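PDB 5IHX: tyrosine--tRNA ligase, mitochondrial from Emericella nidulans, which probably catalyses the ATP-dependent attachment of L-tyrosine to mitochondrial tRNA(Tyr), releasing AMP and diphosphate, as a class I aminoacyl-tRNA synthetase. Local coordinates for residues D208-S211 and F212-T216; F248-G251 and A252-I256; W301-K304 and D305-S308; T309-L312 and Y313-F316. All coordinates share one frame; numbering follows the deposited sequence.

Contact 1 of 4, residues D208-S211 and F212-T216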
loop_
_atom_site.group_PDB
_atom_site.type_symbol
_atom_site.label_atom_id
_atom_site.label_comp_id
_atom_site.label_asym_id
_atom_site.label_seq_id
_atom_site.Cartn_x
_atom_site.Cartn_y
_atom_site.Cartn_z
ATOM N N ASP A 208 10.822 1.389 -19.591
ATOM C CA ASP A 208 11.656 1.025 -18.452
ATOM C C ASP A 208 10.854 0.242 -17.412
ATOM O O ASP A 208 11.421 -0.419 -16.543
ATOM C CB ASP A 208 12.260 2.277 -17.817
ATOM N N GLY A 209 9.531 0.323 -17.513
ATOM C CA GLY A 209 8.635 -0.350 -16.589
ATOM C C GLY A 209 8.512 0.405 -15.281
ATOM O O GLY A 209 9.151 1.441 -15.097
ATOM N N MET A 210 7.712 -0.128 -14.361
ATOM C CA MET A 210 7.505 0.513 -13.065
ATOM C C MET A 210 6.713 -0.396 -12.127
ATOM O O MET A 210 5.740 -1.032 -12.537
ATOM C CB MET A 210 6.774 1.846 -13.249
ATOM C CG MET A 210 6.584 2.643 -11.975
ATOM S SD MET A 210 5.742 4.207 -12.280
ATOM C CE MET A 210 5.982 5.021 -10.711
ATOM N N SER A 211 7.127 -0.442 -10.865
ATOM C CA SER A 211 6.479 -1.290 -9.867
ATOM C C SER A 211 5.313 -0.585 -9.176
ATOM O O SER A 211 5.165 0.634 -9.266
ATOM C CB SER A 211 7.492 -1.747 -8.818
ATOM O OG SER A 211 7.766 -0.709 -7.893
ATOM N N PHE A 212 4.492 -1.367 -8.482
ATOM C CA PHE A 212 3.369 -0.828 -7.725
ATOM C C PHE A 212 3.876 0.014 -6.563
ATOM O O PHE A 212 3.320 1.069 -6.258
ATOM C CB PHE A 212 2.472 -1.956 -7.209
ATOM C CG PHE A 212 1.228 -1.474 -6.520
ATOM C CD1 PHE A 212 0.057 -1.276 -7.232
ATOM C CD2 PHE A 212 1.230 -1.216 -5.159
ATOM C CE1 PHE A 212 -1.091 -0.832 -6.599
ATOM C CE2 PHE A 212 0.087 -0.770 -4.521
ATOM C CZ PHE A 212 -1.075 -0.579 -5.242
ATOM N N ALA A 213 4.936 -0.463 -5.917
ATOM C CA ALA A 213 5.572 0.268 -4.824
ATOM C C ALA A 213 5.995 1.670 -5.259
ATOM O O ALA A 213 5.711 2.651 -4.569
ATOM C CB ALA A 213 6.769 -0.507 -4.304
ATOM N N GLU A 214 6.668 1.760 -6.401
ATOM C CA GLU A 214 7.106 3.049 -6.933
ATOM C C GLU A 214 5.917 3.947 -7.241
ATOM O O GLU A 214 5.941 5.147 -6.966
ATOM C CB GLU A 214 7.949 2.859 -8.197
ATOM C CG GLU A 214 9.309 2.224 -7.958
ATOM C CD GLU A 214 10.067 1.983 -9.252
ATOM O OE1 GLU A 214 9.574 1.203 -10.095
ATOM O OE2 GLU A 214 11.151 2.578 -9.428
ATOM N N PHE A 215 4.880 3.351 -7.820
ATOM C CA PHE A 215 3.658 4.067 -8.169
ATOM C C PHE A 215 3.001 4.661 -6.923
ATOM O O PHE A 215 2.312 5.676 -6.997
ATOM C CB PHE A 215 2.699 3.119 -8.897
ATOM C CG PHE A 215 1.509 3.799 -9.511
ATOM C CD1 PHE A 215 1.669 4.711 -10.539
ATOM C CD2 PHE A 215 0.226 3.497 -9.083
ATOM C CE1 PHE A 215 0.575 5.331 -11.115
ATOM C CE2 PHE A 215 -0.874 4.109 -9.656
ATOM C CZ PHE A 215 -0.699 5.027 -10.675
ATOM N N THR A 216 3.236 4.023 -5.779
ATOM C CA THR A 216 2.636 4.438 -4.514
ATOM C C THR A 216 3.442 5.532 -3.807
ATOM O O THR A 216 2.928 6.206 -2.917
ATOM C CB THR A 216 2.495 3.228 -3.558
ATOM O OG1 THR A 216 1.840 2.149 -4.233
ATOM C CG2 THR A 216 1.704 3.589 -2.303
#
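A capping box built by Ser211 and Glu214 starts helix 212-229 in the class I catalytic domain, at the subunit interface of the dimer. Ser211 is the N-cap. With its OG between the backbone N and the carbonyl carbon (chi1 78°), the hydroxyl turns forward to the first turn, and Glu214 N donates to Ser211 OG at 3.1 Å. The reciprocal bond runs from Ser211 N to Glu214 OE1 at 3.0 Å; it is almost straight (177° at the hydrogen) and uses the anti lone pair of the carboxylate oxygen. Ser211 OG also makes a weak bond to the same OE1. The other carboxylate oxygen, OE2, is salt-bridged to Arg203, so both oxygens are held, which would tend to favour the charged form. Phe212 and Thr216 pack on Thr216 and Phe212 of the second subunit, so this helix start is part of the dimer contact. Met210 crosses Glu214, its CG 3.8 Å from Glu214 OE1. Its fully extended chain then carries the methyl to the first turn, where Met210 CE lies 3.5 Å from Phe215 N and 4.2 Å from Phe215 CB, near the plane of the Phe215 ring at its edge.

Contact 2 of 4, residues F248-G251 and A252-I256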
loop_
_atom_site.group_PDB
_atom_site.type_symbol
_atom_site.label_atom_id
_atom_site.label_comp_id
_atom_site.label_asym_id
_atom_site.label_seq_id
_atom_site.Cartn_x
_atom_site.Cartn_y
_atom_site.Cartn_z
ATOM N N PHE A 248 1.375 16.998 -6.007
ATOM C CA PHE A 248 0.507 15.899 -5.614
ATOM C C PHE A 248 0.192 15.993 -4.126
ATOM O O PHE A 248 -0.936 15.750 -3.700
ATOM C CB PHE A 248 1.162 14.554 -5.931
ATOM C CG PHE A 248 0.308 13.369 -5.583
ATOM C CD1 PHE A 248 -0.512 12.790 -6.536
ATOM C CD2 PHE A 248 0.319 12.838 -4.303
ATOM C CE1 PHE A 248 -1.303 11.700 -6.220
ATOM C CE2 PHE A 248 -0.470 11.750 -3.981
ATOM C CZ PHE A 248 -1.281 11.180 -4.941
ATOM N N GLY A 249 1.204 16.351 -3.342
ATOM C CA GLY A 249 1.064 16.446 -1.901
ATOM C C GLY A 249 0.070 17.502 -1.462
ATOM O O GLY A 249 -0.706 17.275 -0.536
ATOM N N VAL A 250 0.091 18.657 -2.120
ATOM C CA VAL A 250 -0.836 19.736 -1.790
ATOM C C VAL A 250 -2.276 19.244 -1.916
ATOM O O VAL A 250 -3.082 19.418 -1.003
ATOM C CB VAL A 250 -0.618 20.972 -2.695
ATOM C CG1 VAL A 250 -1.748 21.990 -2.518
ATOM C CG2 VAL A 250 0.721 21.619 -2.401
ATOM N N GLY A 251 -2.588 18.627 -3.050
ATOM C CA GLY A 251 -3.914 18.084 -3.285
ATOM C C GLY A 251 -4.263 16.991 -2.293
ATOM O O GLY A 251 -5.361 16.968 -1.733
ATOM N N ALA A 252 -3.320 16.080 -2.079
ATOM C CA ALA A 252 -3.528 14.939 -1.196
ATOM C C ALA A 252 -3.807 15.371 0.242
ATOM O O ALA A 252 -4.662 14.795 0.909
ATOM C CB ALA A 252 -2.320 14.021 -1.239
ATOM N N VAL A 253 -3.088 16.382 0.716
ATOM C CA VAL A 253 -3.252 16.847 2.091
ATOM C C VAL A 253 -4.615 17.511 2.288
ATOM O O VAL A 253 -5.272 17.289 3.306
ATOM C CB VAL A 253 -2.119 17.819 2.493
ATOM C CG1 VAL A 253 -2.438 18.521 3.812
ATOM C CG2 VAL A 253 -0.803 17.070 2.619
ATOM N N LYS A 254 -5.031 18.329 1.324
ATOM C CA LYS A 254 -6.365 18.927 1.348
ATOM C C LYS A 254 -7.421 17.843 1.502
ATOM O O LYS A 254 -8.307 17.929 2.354
ATOM C CB LYS A 254 -6.643 19.715 0.069
ATOM C CG LYS A 254 -5.790 20.950 -0.141
ATOM C CD LYS A 254 -5.767 21.306 -1.620
ATOM C CE LYS A 254 -5.063 22.620 -1.883
ATOM N NZ LYS A 254 -5.947 23.775 -1.604
ATOM N N THR A 255 -7.315 16.826 0.652
ATOM C CA THR A 255 -8.258 15.717 0.629
ATOM C C THR A 255 -8.339 15.002 1.972
ATOM O O THR A 255 -9.433 14.785 2.495
ATOM C CB THR A 255 -7.873 14.700 -0.463
ATOM O OG1 THR A 255 -7.981 15.316 -1.752
ATOM C CG2 THR A 255 -8.768 13.477 -0.419
ATOM N N ILE A 256 -7.187 14.628 2.520
ATOM C CA ILE A 256 -7.149 13.911 3.792
ATOM C C ILE A 256 -7.806 14.748 4.882
ATOM O O ILE A 256 -8.661 14.260 5.620
ATOM C CB ILE A 256 -5.704 13.556 4.208
ATOM C CG1 ILE A 256 -5.088 12.576 3.209
ATOM C CG2 ILE A 256 -5.682 12.934 5.600
ATOM C CD1 ILE A 256 -3.586 12.418 3.345
#
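Helix 243-259 connects strands 235-238 and 277-280 in a beta-alpha-beta unit of the catalytic domain, and residues 248-256 form its middle turns. The regular i to i+4 pattern is intact: Ala252 N donates to Phe248 O at 2.9 Å and Val253 N to Gly249 O at 2.8 Å, with Lys254 N and Thr255 N bonding likewise to Val250 O and Gly251 O. Gly251 O has a second donor, since Thr255 OG1 also reaches it at 3.1 Å. That hydroxyl sits beside its own backbone N (chi1 -64°), folded back against the preceding turn, and approaches from above the carbonyl plane, 38° out of it. Two donors from one residue therefore grip a single carbonyl oxygen.

Among the side chains, Val250 and Lys254 lie side by side and point the same way. The lysine chain passes close to Val250 O, its CG 3.2 Å away, before Lys254 CE meets Val250 CG1 at 3.4 Å, tighter than a usual van der Waals contact. The bend at the last torsion (chi4 -80°) turns NZ aside from that methyl. On another side of the helix, the Phe248 ring approaches Ala252 obliquely, with Phe248 CE2 4.0 Å from Ala252 CB. Ala252 also packs on Ala222 of helix 212-229 and Leu185 of helix 178-186, while Val253 and Lys254 touch Pro276, just ahead of the next strand. This is the crossover helix between two adjacent parallel strands of a Rossmann-like nucleotide-binding fold, as in class I synthetases.

Contact 3 of 4, residues W301-K304 and D305-S308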
loop_
_atom_site.group_PDB
_atom_site.type_symbol
_atom_site.label_atom_id
_atom_site.label_comp_id
_atom_site.label_asym_id
_atom_site.label_seq_id
_atom_site.Cartn_x
_atom_site.Cartn_y
_atom_site.Cartn_z
ATOM N N TRP A 301 30.798 15.361 -0.615
ATOM C CA TRP A 301 30.151 14.952 0.629
ATOM C C TRP A 301 30.334 15.956 1.765
ATOM O O TRP A 301 31.333 16.672 1.825
ATOM C CB TRP A 301 30.690 13.589 1.062
ATOM C CG TRP A 301 30.625 12.559 -0.025
ATOM C CD1 TRP A 301 31.650 12.147 -0.825
ATOM C CD2 TRP A 301 29.472 11.814 -0.435
ATOM N NE1 TRP A 301 31.208 11.190 -1.705
ATOM C CE2 TRP A 301 29.873 10.968 -1.487
ATOM C CE3 TRP A 301 28.138 11.780 -0.013
ATOM C CZ2 TRP A 301 28.993 10.097 -2.123
ATOM C CZ3 TRP A 301 27.265 10.915 -0.648
ATOM C CH2 TRP A 301 27.696 10.085 -1.689
ATOM N N LEU A 302 29.352 16.001 2.660
ATOM C CA LEU A 302 29.411 16.861 3.836
ATOM C C LEU A 302 30.116 16.156 4.991
ATOM O O LEU A 302 30.395 16.767 6.022
ATOM C CB LEU A 302 28.002 17.289 4.258
ATOM C CG LEU A 302 27.184 18.038 3.201
ATOM C CD1 LEU A 302 25.837 18.460 3.763
ATOM C CD2 LEU A 302 27.941 19.254 2.677
ATOM N N ASP A 303 30.401 14.868 4.810
ATOM C CA ASP A 303 31.125 14.085 5.806
ATOM C C ASP A 303 32.634 14.238 5.618
ATOM O O ASP A 303 33.174 13.902 4.564
ATOM C CB ASP A 303 30.730 12.608 5.719
ATOM C CG ASP A 303 31.360 11.766 6.816
ATOM O OD1 ASP A 303 30.689 10.834 7.305
ATOM O OD2 ASP A 303 32.519 12.034 7.194
ATOM N N LYS A 304 33.298 14.753 6.647
ATOM C CA LYS A 304 34.740 14.995 6.626
ATOM C C LYS A 304 35.549 13.747 6.256
ATOM O O LYS A 304 36.615 13.847 5.647
ATOM C CB LYS A 304 35.185 15.516 7.997
ATOM C CG LYS A 304 36.682 15.722 8.175
ATOM C CD LYS A 304 37.001 15.972 9.640
ATOM C CE LYS A 304 37.978 17.118 9.827
ATOM N NZ LYS A 304 39.333 16.831 9.283
ATOM N N ASP A 305 35.039 12.576 6.617
ATOM C CA ASP A 305 35.751 11.326 6.367
ATOM C C ASP A 305 35.605 10.844 4.923
ATOM O O ASP A 305 36.361 9.980 4.478
ATOM C CB ASP A 305 35.261 10.240 7.331
ATOM C CG ASP A 305 35.686 10.497 8.769
ATOM O OD1 ASP A 305 36.800 11.012 8.981
ATOM O OD2 ASP A 305 34.904 10.181 9.690
ATOM N N MET A 306 34.630 11.392 4.201
ATOM C CA MET A 306 34.420 11.038 2.796
ATOM C C MET A 306 34.975 12.120 1.876
ATOM O O MET A 306 35.627 11.826 0.871
ATOM C CB MET A 306 32.933 10.818 2.525
ATOM C CG MET A 306 32.344 9.663 3.330
ATOM S SD MET A 306 30.569 9.463 3.098
ATOM C CE MET A 306 30.505 8.963 1.379
ATOM N N THR A 307 34.713 13.374 2.232
ATOM C CA THR A 307 35.279 14.520 1.530
ATOM C C THR A 307 35.945 15.431 2.554
ATOM O O THR A 307 35.273 16.038 3.386
ATOM C CB THR A 307 34.204 15.306 0.740
ATOM O OG1 THR A 307 33.672 14.485 -0.306
ATOM C CG2 THR A 307 34.787 16.580 0.130
ATOM N N SER A 308 37.270 15.517 2.491
ATOM C CA SER A 308 38.027 16.310 3.453
ATOM C C SER A 308 37.600 17.770 3.408
ATOM O O SER A 308 37.080 18.249 2.401
ATOM C CB SER A 308 39.527 16.206 3.186
ATOM O OG SER A 308 39.880 16.945 2.031
HETATM O O HOH W 1 33.243 17.728 3.707
#
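The methyl of Met306 sits over one face of the indole of Trp301, while Thr307 approaches the same ring from its edge. Met306 CE lies 3.6 Å from the centroid of the five-membered ring and only 15° off its normal, a CH-pi contact over the face. The sulfur follows at a distance, SD being 4.6 Å from that centroid, which makes this a Met-aromatic pair as well. The thioether is extended at chi2 and bent at chi3 (67°), a turn that brings the terminal methyl down onto the ring. Thr307 crosses the tryptophan at about a right angle: its OG1 is near the indole plane, 3.1 Å from Trp301 CD1, and accepts from Trp301 N at 3.0 Å. A water donating to both Trp301 O and Thr307 O adds a second link between these residues.

Asp303 organises the turn between them. Its CG stands opposite the backbone N across the CA-CB bond (chi1 -175°), which lets OD2 accept from Asp305 N at 2.6 Å, on the anti side of the carboxylate. The acids themselves cross obliquely, with Asp303 OD2 3.9 Å from Asp305 OD2, a like-charge approach in which Asp305 is exposed. Asp303 O accepts twice: Thr307 N at 2.8 Å lies nearly along the C=O axis, and Met306 N comes from above the carbonyl plane. Ser308 OG then caps Glu311 N. An aspartate side chain bonded to the backbone N two residues on is characteristic of an Asx turn, here in the loop leading to the N-cap of helix 309-317.

Contact 4 of 4, residues T309-L312 and Y313-F316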
loop_
_atom_site.group_PDB
_atom_site.type_symbol
_atom_site.label_atom_id
_atom_site.label_comp_id
_atom_site.label_asym_id
_atom_site.label_seq_id
_atom_site.Cartn_x
_atom_site.Cartn_y
_atom_site.Cartn_z
ATOM N N THR A 309 37.824 18.467 4.515
ATOM C CA THR A 309 37.495 19.880 4.615
ATOM C C THR A 309 38.262 20.690 3.572
ATOM O O THR A 309 37.751 21.669 3.031
ATOM C CB THR A 309 37.816 20.420 6.017
ATOM O OG1 THR A 309 39.209 20.228 6.298
ATOM C CG2 THR A 309 36.991 19.694 7.067
ATOM N N PHE A 310 39.487 20.262 3.292
ATOM C CA PHE A 310 40.337 20.933 2.320
ATOM C C PHE A 310 39.723 20.846 0.927
ATOM O O PHE A 310 39.694 21.821 0.176
ATOM C CB PHE A 310 41.736 20.308 2.324
ATOM C CG PHE A 310 42.715 21.001 1.422
ATOM C CD1 PHE A 310 43.034 20.470 0.184
ATOM C CD2 PHE A 310 43.306 22.193 1.808
ATOM C CE1 PHE A 310 43.933 21.109 -0.650
ATOM C CE2 PHE A 310 44.207 22.837 0.978
ATOM C CZ PHE A 310 44.520 22.295 -0.251
ATOM N N GLU A 311 39.233 19.660 0.595
ATOM C CA GLU A 311 38.623 19.394 -0.702
ATOM C C GLU A 311 37.256 20.055 -0.868
ATOM O O GLU A 311 36.879 20.443 -1.972
ATOM C CB GLU A 311 38.519 17.889 -0.895
ATOM C CG GLU A 311 39.857 17.257 -1.211
ATOM C CD GLU A 311 39.970 15.821 -0.730
ATOM O OE1 GLU A 311 39.495 15.540 0.388
ATOM O OE2 GLU A 311 40.499 14.970 -1.476
ATOM N N LEU A 312 36.518 20.191 0.228
ATOM C CA LEU A 312 35.245 20.899 0.188
ATOM C C LEU A 312 35.537 22.364 -0.095
ATOM O O LEU A 312 34.822 23.028 -0.845
ATOM C CB LEU A 312 34.479 20.739 1.504
ATOM C CG LEU A 312 33.050 21.297 1.605
ATOM C CD1 LEU A 312 32.319 21.288 0.270
ATOM C CD2 LEU A 312 32.246 20.511 2.623
ATOM N N TYR A 313 36.615 22.858 0.500
ATOM C CA TYR A 313 37.048 24.227 0.274
ATOM C C TYR A 313 37.428 24.417 -1.190
ATOM O O TYR A 313 37.004 25.380 -1.826
ATOM C CB TYR A 313 38.226 24.574 1.183
ATOM C CG TYR A 313 38.563 26.044 1.211
ATOM C CD1 TYR A 313 39.523 26.576 0.361
ATOM C CD2 TYR A 313 37.922 26.902 2.092
ATOM C CE1 TYR A 313 39.836 27.923 0.389
ATOM C CE2 TYR A 313 38.223 28.249 2.126
ATOM C CZ TYR A 313 39.181 28.757 1.270
ATOM O OH TYR A 313 39.494 30.099 1.298
ATOM N N GLN A 314 38.232 23.495 -1.716
ATOM C CA GLN A 314 38.651 23.546 -3.116
ATOM C C GLN A 314 37.457 23.578 -4.070
ATOM O O GLN A 314 37.449 24.327 -5.042
ATOM C CB GLN A 314 39.554 22.361 -3.468
ATOM C CG GLN A 314 40.982 22.512 -2.973
ATOM C CD GLN A 314 41.879 21.370 -3.413
ATOM O OE1 GLN A 314 41.567 20.199 -3.197
ATOM N NE2 GLN A 314 43.001 21.711 -4.035
ATOM N N PHE A 315 36.466 22.737 -3.810
ATOM C CA PHE A 315 35.298 22.672 -4.675
ATOM C C PHE A 315 34.653 24.046 -4.831
ATOM O O PHE A 315 34.302 24.454 -5.938
ATOM C CB PHE A 315 34.276 21.673 -4.135
ATOM C CG PHE A 315 32.975 21.681 -4.884
ATOM C CD1 PHE A 315 31.847 22.271 -4.341
ATOM C CD2 PHE A 315 32.884 21.096 -6.138
ATOM C CE1 PHE A 315 30.648 22.274 -5.032
ATOM C CE2 PHE A 315 31.690 21.099 -6.835
ATOM C CZ PHE A 315 30.571 21.688 -6.282
ATOM N N PHE A 316 34.501 24.759 -3.721
ATOM C CA PHE A 316 33.844 26.061 -3.752
ATOM C C PHE A 316 34.732 27.192 -4.278
ATOM O O PHE A 316 34.216 28.147 -4.858
ATOM C CB PHE A 316 33.321 26.410 -2.358
ATOM C CG PHE A 316 31.974 25.812 -2.059
ATOM C CD1 PHE A 316 30.819 26.394 -2.553
ATOM C CD2 PHE A 316 31.863 24.659 -1.300
ATOM C CE1 PHE A 316 29.578 25.845 -2.287
ATOM C CE2 PHE A 316 30.626 24.107 -1.033
ATOM C CZ PHE A 316 29.483 24.700 -1.527
#
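On helix 309-317, the first of the run of helices after the catalytic sheet, consistent with the alpha-helical domain that follows the catalytic domain in tyrosyl-tRNA synthetases, Gln314 folds back along the preceding turn to meet Phe310. From its CB, which is 3.6 Å from Glu311 O, the chain sets off with CG beside the backbone N (chi1 -77°) and runs extended past the Phe310 carbonyl, Gln314 CG lying 3.5 Å from Phe310 O. The amide carbon then reaches the ring, Gln314 CD being 3.5 Å from Phe310 CE1. At the tip both arms lie closest to Phe310 CE1, OE1 leaning to the CD1 side and NE2 to the CZ side. Ring and amide planes are 45° apart, neither stacked nor perpendicular. Beneath these side chains, Gln314 N donates to Phe310 O at 2.9 Å, the normal i to i+4 helical bond.

On another side of the helix Leu312 and Phe316 lie side by side, pointing the same way, and Phe316 N makes only a weak bond to Leu312 O. Phe316 goes on to meet Phe363 and, edge-to-face, Phe331. Tyr313 OH is bonded to His357, and Thr309 OG1 to Glu372, so polar tips fasten the helix to helices 354-368 and 370-383. Phe315 CD1 stands 3.8 Å above one face of the Phe316 ring, offset toward the rim, while at the ring's edge, in its plane, Leu312 CD1 comes to 3.5 Å from Phe316 CE2.

Along the chain the four contacts follow in series; none nests in or crosses another, and each lies within one continuous stretch of backbone, between residues a few positions apart. Contact 1 starts helix 212-229 at the dimer interface. Contact 2 lies on helix 243-259, which packs against helix 212-229; the centres of these two contacts are about 21 Å apart and their nearest atoms about 7 Å. Beyond strand 277-280 the chain reaches contact 3, on the opposite side of the chain's centre from contact 2, in the loop that runs straight into contact 4. These last two touch: Lys304 CE packs on Thr309 CG2 at 3.9 Å, tying the loop to helix 309-317.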